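Local coordinates for YfkN protein (Bacillus subtilis subsp. subtilis, PDB 3GVE) that belongs to the calcineurin-like phosphoesterase family of metal-dependent proteins and carries a manganese ion and a magnesium ion side by side in one site, at residues G104-H109 with I129-V134; T217-Q222 with I245-Q250. All coordinates share one frame; numbering follows the deposited sequence.

Contact 1: G104-H109 with I129-V134; sequences GTLGNH and IVNANV. With MG (magnesium ion), chain D.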
ATOM      1  N   GLY A 104      13.282  20.027  -0.060  1.00  8.17           N
ATOM      2  CA  GLY A 104      12.385  18.946   0.309  1.00  7.59           C
ATOM      3  C   GLY A 104      11.715  19.263   1.647  1.00  7.32           C
ATOM      4  O   GLY A 104      11.978  20.307   2.263  1.00  8.24           O
ATOM      5  N   THR A 105      10.863  18.336   2.100  1.00  8.44           N
ATOM      6  CA  THR A 105      10.123  18.564   3.363  1.00  8.11           C
ATOM      7  C   THR A 105       9.830  17.267   4.060  1.00  8.46           C
ATOM      8  O   THR A 105      10.176  16.164   3.532  1.00  9.50           O
ATOM      9  CB  THR A 105       8.863  19.399   3.064  1.00  8.47           C
ATOM     10  OG1 THR A 105       8.396  19.962   4.298  1.00  8.42           O
ATOM     11  CG2 THR A 105       7.737  18.564   2.450  1.00  8.98           C
ATOM     12  N   LEU A 106       9.185  17.314   5.225  1.00  8.38           N
ATOM     13  CA  LEU A 106       8.874  16.132   5.981  1.00  8.17           C
ATOM     14  C   LEU A 106       7.437  15.731   5.793  1.00  7.91           C
ATOM     15  O   LEU A 106       6.523  16.481   5.950  1.00  9.12           O
ATOM     16  CB  LEU A 106       9.161  16.357   7.460  1.00  8.92           C
ATOM     17  CG  LEU A 106      10.573  16.911   7.738  1.00 10.34           C
ATOM     18  CD1 LEU A 106      10.763  17.176   9.184  1.00 11.28           C
ATOM     19  CD2 LEU A 106      11.676  16.064   7.189  1.00 10.94           C
ATOM     20  N   GLY A 107       7.269  14.434   5.445  1.00  8.11           N
ATOM     21  CA  GLY A 107       5.952  13.852   5.464  1.00  7.90           C
ATOM     22  C   GLY A 107       5.848  13.077   6.801  1.00  8.01           C
ATOM     23  O   GLY A 107       6.806  12.965   7.600  1.00  8.74           O
ATOM     24  N   ASN A 108       4.624  12.599   7.074  1.00  8.38           N
ATOM     25  CA  ASN A 108       4.438  11.867   8.356  1.00  8.25           C
ATOM     26  C   ASN A 108       5.355  10.662   8.477  1.00  8.52           C
ATOM     27  O   ASN A 108       5.861  10.303   9.534  1.00  9.20           O
ATOM     28  CB  ASN A 108       2.964  11.459   8.603  1.00  9.25           C
ATOM     29  CG  ASN A 108       2.270  10.894   7.360  1.00 10.44           C
ATOM     30  OD1 ASN A 108       2.165  11.510   6.300  1.00 11.23           O
ATOM     31  ND2 ASN A 108       1.895   9.652   7.470  1.00 10.93           N
ATOM     32  N   HIS A 109       5.553   9.966   7.366  1.00  8.58           N
ATOM     33  CA  HIS A 109       6.366   8.709   7.388  1.00  8.16           C
ATOM     34  C   HIS A 109       7.864   8.971   7.623  1.00  8.28           C
ATOM     35  O   HIS A 109       8.554   8.002   7.963  1.00  9.84           O
ATOM     36  CB  HIS A 109       6.083   7.839   6.167  1.00  8.63           C
ATOM     37  CG  HIS A 109       4.751   7.186   6.262  1.00  8.54           C
ATOM     38  ND1 HIS A 109       4.500   6.133   7.131  1.00  9.58           N
ATOM     39  CD2 HIS A 109       3.578   7.496   5.678  1.00  9.67           C
ATOM     40  CE1 HIS A 109       3.211   5.789   7.038  1.00 10.29           C
ATOM     41  NE2 HIS A 109       2.638   6.590   6.142  1.00 10.89           N
ATOM     42  N   ILE A 129      15.961  20.865   3.617  1.00  9.89           N
ATOM     43  CA  ILE A 129      14.736  20.144   3.951  1.00  9.59           C
ATOM     44  C   ILE A 129      14.073  20.963   5.055  1.00  9.31           C
ATOM     45  O   ILE A 129      14.622  21.135   6.121  1.00 11.30           O
ATOM     46  CB  ILE A 129      15.054  18.696   4.358  1.00 10.30           C
ATOM     47  CG1 ILE A 129      15.588  17.954   3.128  1.00 11.93           C
ATOM     48  CG2 ILE A 129      13.818  18.007   4.878  1.00 10.88           C
ATOM     49  CD1 ILE A 129      16.119  16.539   3.411  1.00 12.54           C
ATOM     50  N   VAL A 130      12.911  21.507   4.758  1.00  8.45           N
ATOM     51  CA  VAL A 130      12.301  22.499   5.624  1.00  8.53           C
ATOM     52  C   VAL A 130      11.032  21.965   6.272  1.00  7.92           C
ATOM     53  O   VAL A 130      10.330  21.139   5.706  1.00  9.06           O
ATOM     54  CB  VAL A 130      11.993  23.824   4.849  1.00 10.10           C
ATOM     55  CG1 VAL A 130      13.320  24.511   4.441  1.00 11.04           C
ATOM     56  CG2 VAL A 130      11.122  23.560   3.609  1.00 10.16           C
ATOM     57  N   ASN A 131      10.745  22.470   7.457  1.00  8.13           N
ATOM     58  CA  ASN A 131       9.480  22.235   8.129  1.00  8.40           C
ATOM     59  C   ASN A 131       9.259  23.321   9.182  1.00  8.45           C
ATOM     60  O   ASN A 131      10.158  23.559   9.973  1.00  9.10           O
ATOM     61  CB  ASN A 131       9.434  20.859   8.785  1.00  8.61           C
ATOM     62  CG  ASN A 131       8.240  20.726   9.704  1.00  8.02           C
ATOM     63  OD1 ASN A 131       8.312  21.103  10.862  1.00  9.08           O
ATOM     64  ND2 ASN A 131       7.122  20.263   9.178  1.00  8.54           N
ATOM     65  N   ALA A 132       8.105  23.949   9.149  1.00  9.01           N
ATOM     66  CA  ALA A 132       7.849  25.098   9.993  1.00  9.10           C
ATOM     67  C   ALA A 132       7.015  24.781  11.217  1.00  9.32           C
ATOM     68  O   ALA A 132       7.036  25.548  12.163  1.00 10.45           O
ATOM     69  CB  ALA A 132       7.175  26.211   9.176  1.00 10.09           C
ATOM     70  N   ASN A 133       6.263  23.685  11.197  1.00  9.30           N
ATOM     71  CA  ASN A 133       5.273  23.452  12.257  1.00  8.75           C
ATOM     72  C   ASN A 133       5.633  22.464  13.369  1.00  8.13           C
ATOM     73  O   ASN A 133       5.024  22.486  14.420  1.00  9.41           O
ATOM     74  CB  ASN A 133       3.849  23.226  11.681  1.00  8.55           C
ATOM     75  CG  ASN A 133       3.680  21.904  10.903  1.00  8.75           C
ATOM     76  OD1 ASN A 133       4.584  21.430  10.232  1.00  8.80           O
ATOM     77  ND2 ASN A 133       2.480  21.341  10.978  1.00  9.25           N
ATOM     78  N   VAL A 134       6.632  21.619  13.160  1.00  8.73           N
ATOM     79  CA  VAL A 134       7.102  20.759  14.240  1.00  9.28           C
ATOM     80  C   VAL A 134       8.042  21.544  15.150  1.00  9.88           C
ATOM     81  O   VAL A 134       8.993  22.130  14.691  1.00  9.38           O
ATOM     82  CB  VAL A 134       7.812  19.484  13.720  1.00  9.68           C
ATOM     83  CG1 VAL A 134       8.208  18.569  14.902  1.00 10.02           C
ATOM     84  CG2 VAL A 134       6.898  18.734  12.754  1.00 10.59           C
TER
HETATM   85 MG    MG D 403       1.618  11.273   4.314  1.00  8.74          MG
HETATM   86  O   HOH W   1       7.039  19.157   6.553  1.00  8.91           O
HETATM   87  O   HOH W   2       0.407   9.752   2.838  1.00  9.99           O
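The beta-alpha-beta unit of strand 104-105, helix 115-123 and strand 129-130 closes where its two parallel strands pair at G104 and I129, just before the chain turns to the metals. V130 N donates to G104 O at 2.9 Å, with I129 CA also close to that oxygen. T105 then adds a bond from its hydroxyl to the carbonyl of V130, OG1 to O 2.7 Å, arriving nearly along the C=O axis. With OG1 anti to the backbone N (chi1 -162°), the hydroxyl reaches the neighbouring strand; a beta-branched threonine suits an extended chain and adds a polar tie at the strand's end. The absence of a side chain on G104 leaves its side of the sheet to I129, whose methyl CG2 meets L106 CD2 at 3.7 Å, the two side chains crossing at about a right angle. The other leucine methyl, CD1, lies 3.9 Å from N131 CB. Branched aliphatic residues fit here because helix 115-123 covers them, L118 and I122 touching L106 and I122 touching I129.

Beyond the strands a bridging water takes over. It donates to T105 OG1 and L106 O and accepts from N131 ND2, each at 2.8 Å, linking the diverging chains. N131 has its amide fixed at both ends: OD1 takes the backbone N of V134 on a lone pair, an Asx motif, while ND2 also donates to N133 OD1.

Past G107, N108 OD1 binds magnesium at 2.1 Å, alongside D64, H216, H249 and a water; ND2 hydrogen-bonds a citric acid molecule, probably from the crystallisation liquor. A neutral amide oxygen thus joins the carboxylate and imidazoles. Metal ligands on loops just past the strands are a hallmark of the calcineurin-like phosphoesterase fold.

Contact 2: T217-Q222 with I245-Q250; sequences TGIEKQ and IISGHQ. With MG (magnesium ion), chain D.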
ATOM      1  N   THR A 217       0.158  17.545   2.971  1.00  7.68           N
ATOM      2  CA  THR A 217      -1.216  17.591   3.447  1.00  8.33           C
ATOM      3  C   THR A 217      -2.088  17.693   2.203  1.00  7.29           C
ATOM      4  O   THR A 217      -1.680  18.246   1.214  1.00  8.55           O
ATOM      5  CB  THR A 217      -1.417  18.785   4.423  1.00  8.77           C
ATOM      6  OG1 THR A 217      -2.729  18.750   4.990  1.00  9.11           O
ATOM      7  CG2 THR A 217      -1.181  20.139   3.743  1.00 10.38           C
ATOM      8  N   GLY A 218      -3.281  17.126   2.273  1.00  8.12           N
ATOM      9  CA  GLY A 218      -4.165  17.045   1.132  1.00  8.44           C
ATOM     10  C   GLY A 218      -5.217  18.127   1.105  1.00  8.26           C
ATOM     11  O   GLY A 218      -5.139  19.125   1.798  1.00  8.91           O
ATOM     12  N   ILE A 219      -6.227  17.873   0.285  1.00  8.11           N
ATOM     13  CA  ILE A 219      -7.223  18.847  -0.131  1.00  8.58           C
ATOM     14  C   ILE A 219      -8.602  18.366   0.270  1.00  9.40           C
ATOM     15  O   ILE A 219      -8.943  17.225   0.029  1.00 12.03           O
ATOM     16  CB  ILE A 219      -7.199  19.025  -1.687  1.00  9.81           C
ATOM     17  CG1 ILE A 219      -5.849  19.581  -2.158  1.00 10.54           C
ATOM     18  CG2 ILE A 219      -8.374  19.878  -2.155  1.00 11.83           C
ATOM     19  CD1 ILE A 219      -5.553  19.361  -3.644  1.00 11.44           C
ATOM     20  N   GLU A 220      -9.371  19.260   0.881  1.00  9.38           N
ATOM     21  CA  GLU A 220     -10.809  19.085   1.034  1.00  9.13           C
ATOM     22  C   GLU A 220     -11.474  20.250   0.311  1.00  9.18           C
ATOM     23  O   GLU A 220     -10.857  21.241   0.006  1.00 10.18           O
ATOM     24  CB  GLU A 220     -11.218  19.040   2.511  1.00  9.94           C
ATOM     25  CG  GLU A 220     -10.598  17.868   3.312  1.00 11.60           C
ATOM     26  CD  GLU A 220     -11.050  16.490   2.833  1.00 15.10           C
ATOM     27  OE1 GLU A 220     -12.014  16.375   2.075  1.00 16.64           O
ATOM     28  OE2 GLU A 220     -10.428  15.497   3.232  1.00 18.62           O
ATOM     29  N   LYS A 221     -12.747  20.076   0.002  1.00  9.89           N
ATOM     30  CA  LYS A 221     -13.473  21.028  -0.838  1.00  9.71           C
ATOM     31  C   LYS A 221     -13.992  22.271  -0.122  1.00  9.41           C
ATOM     32  O   LYS A 221     -14.360  23.229  -0.772  1.00 11.15           O
ATOM     33  CB  LYS A 221     -14.652  20.338  -1.523  1.00 10.85           C
ATOM     34  CG  LYS A 221     -14.235  19.323  -2.595  1.00 13.26           C
ATOM     35  CD  LYS A 221     -15.476  18.584  -3.047  1.00 17.62           C
ATOM     36  CE  LYS A 221     -15.284  17.688  -4.227  1.00 22.62           C
ATOM     37  NZ  LYS A 221     -16.634  17.154  -4.619  1.00 25.92           N
ATOM     38  N   GLN A 222     -14.030  22.231   1.207  1.00  9.09           N
ATOM     39  CA  GLN A 222     -14.544  23.343   2.003  1.00 10.01           C
ATOM     40  C   GLN A 222     -13.668  23.608   3.228  1.00  9.84           C
ATOM     41  O   GLN A 222     -12.819  22.785   3.584  1.00 10.14           O
ATOM     42  CB  GLN A 222     -15.987  23.039   2.440  1.00 11.15           C
ATOM     43  CG  GLN A 222     -16.995  23.039   1.278  1.00 11.82           C
ATOM     44  CD  GLN A 222     -17.230  21.652   0.714  1.00 11.97           C
ATOM     45  OE1 GLN A 222     -16.859  20.667   1.314  1.00 12.75           O
ATOM     46  NE2 GLN A 222     -17.841  21.587  -0.472  1.00 11.86           N
ATOM     47  N   ILE A 245       1.659  26.020  -4.204  1.00  8.47           N
ATOM     48  CA  ILE A 245       1.494  24.961  -3.211  1.00  8.21           C
ATOM     49  C   ILE A 245       1.677  23.586  -3.841  1.00  7.49           C
ATOM     50  O   ILE A 245       1.008  23.238  -4.796  1.00  8.49           O
ATOM     51  CB  ILE A 245       0.102  25.017  -2.536  1.00  8.72           C
ATOM     52  CG1 ILE A 245      -0.091  26.363  -1.828  1.00  9.96           C
ATOM     53  CG2 ILE A 245      -0.052  23.862  -1.545  1.00 10.79           C
ATOM     54  CD1 ILE A 245      -1.567  26.640  -1.406  1.00 11.25           C
ATOM     55  N   ILE A 246       2.594  22.819  -3.276  1.00  7.46           N
ATOM     56  CA  ILE A 246       2.714  21.404  -3.581  1.00  7.88           C
ATOM     57  C   ILE A 246       1.941  20.655  -2.483  1.00  7.49           C
ATOM     58  O   ILE A 246       2.173  20.876  -1.305  1.00  8.06           O
ATOM     59  CB  ILE A 246       4.181  20.935  -3.590  1.00  8.41           C
ATOM     60  CG1 ILE A 246       5.090  21.886  -4.394  1.00  9.04           C
ATOM     61  CG2 ILE A 246       4.280  19.498  -4.104  1.00  9.69           C
ATOM     62  CD1 ILE A 246       4.592  22.219  -5.775  1.00  9.80           C
ATOM     63  N   SER A 247       1.032  19.780  -2.899  0.50  7.62           N
ATOM     64  CA  SER A 247       0.196  19.034  -1.990  0.50  8.51           C
ATOM     65  C   SER A 247       0.518  17.564  -2.179  0.50  7.84           C
ATOM     66  O   SER A 247       1.020  17.136  -3.181  0.50  9.09           O
ATOM     67  CB  SER A 247      -1.277  19.335  -2.298  0.50  9.46           C
ATOM     68  OG  SER A 247      -2.178  18.594  -1.498  0.50  7.56           O
ATOM     69  N   GLY A 248       0.207  16.802  -1.161  1.00  8.34           N
ATOM     70  CA  GLY A 248       0.406  15.355  -1.142  1.00  8.55           C
ATOM     71  C   GLY A 248      -0.490  14.694  -0.094  1.00  7.92           C
ATOM     72  O   GLY A 248      -1.611  15.121   0.114  1.00  8.30           O
ATOM     73  N   HIS A 249       0.079  13.675   0.540  1.00  7.58           N
ATOM     74  CA  HIS A 249      -0.475  12.940   1.661  1.00  8.18           C
ATOM     75  C   HIS A 249      -1.634  12.021   1.258  1.00  8.29           C
ATOM     76  O   HIS A 249      -1.643  10.878   1.636  1.00  8.89           O
ATOM     77  CB  HIS A 249      -0.849  13.890   2.805  1.00  8.90           C
ATOM     78  CG  HIS A 249      -1.317  13.192   4.040  1.00  8.44           C
ATOM     79  ND1 HIS A 249      -0.528  12.299   4.736  1.00  8.98           N
ATOM     80  CD2 HIS A 249      -2.496  13.257   4.703  1.00  8.61           C
ATOM     81  CE1 HIS A 249      -1.205  11.849   5.777  1.00  8.99           C
ATOM     82  NE2 HIS A 249      -2.402  12.409   5.777  1.00  9.68           N
ATOM     83  N   GLN A 250      -2.614  12.535   0.518  1.00  8.41           N
ATOM     84  CA  GLN A 250      -3.810  11.772   0.153  1.00  8.71           C
ATOM     85  C   GLN A 250      -3.587  10.742  -0.957  1.00  8.44           C
ATOM     86  O   GLN A 250      -4.394   9.850  -1.144  1.00 10.44           O
ATOM     87  CB  GLN A 250      -4.951  12.709  -0.246  1.00  9.43           C
ATOM     88  CG  GLN A 250      -5.688  13.319   0.926  1.00 10.35           C
ATOM     89  CD  GLN A 250      -6.607  14.458   0.510  1.00 10.90           C
ATOM     90  OE1 GLN A 250      -6.395  15.111  -0.487  1.00 11.01           O
ATOM     91  NE2 GLN A 250      -7.614  14.707   1.318  1.00 12.46           N
TER
HETATM   92 MG    MG D 403       1.618  11.273   4.314  1.00  8.74          MG
HETATM   93  O   HOH W   2       0.407   9.752   2.838  1.00  9.99           O
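I219 N donates almost straight to Q250 OE1 at 2.9 Å, and Q250 NE2 returns a bond to I219 O at 3.1 Å, so the amide of Q250 pairs with the backbone of one residue. Both donors stand well above the carbonyl planes of their acceptors. Glutamine offers both donor and acceptor, and its chain, extended beyond CG, passes over G218, where a CB would collide with it.

Nearer the strand, S247 OG donates to T217 O at 2.8 Å in one of two modelled conformers of the serine; G248 N adds a weak bond to the same oxygen.

H249 rests its CB on T217 CA at 3.8 Å while ND1 binds magnesium at 2.4 Å; E229 hydrogen-bonds NE2, fixing the ring's rotation. E220 bends at chi2 (-64°), and its OE1 makes a salt bridge to K341 of the second subunit. The contact lies where strand 244-247 gives way to the metal-binding loop, with V232 of helix 232-238 against T217, I219 and S247, and M279 of strand 275-280 against I219, S247 and Q250.

The two contacts meet at the magnesium ion, for which contact 1 supplies N108 and contact 2 supplies H249; a metal-bound water lies within hydrogen-bonding reach of H249 O. Both are largely buried, but they are built from different sheets. Contact 1 joins neighbouring parallel strands of a small two-stranded sheet, and combines strand pairing, a threonine hydroxyl bond, a bridging water and aliphatic packing under a helix. In contact 2 a loop lies against the loop that follows a strand of the large mixed sheet, and a glutamine paired with backbone carries most of the polar link. Only contact 2 touches the second subunit, so it runs from the metal site to the dimer interface.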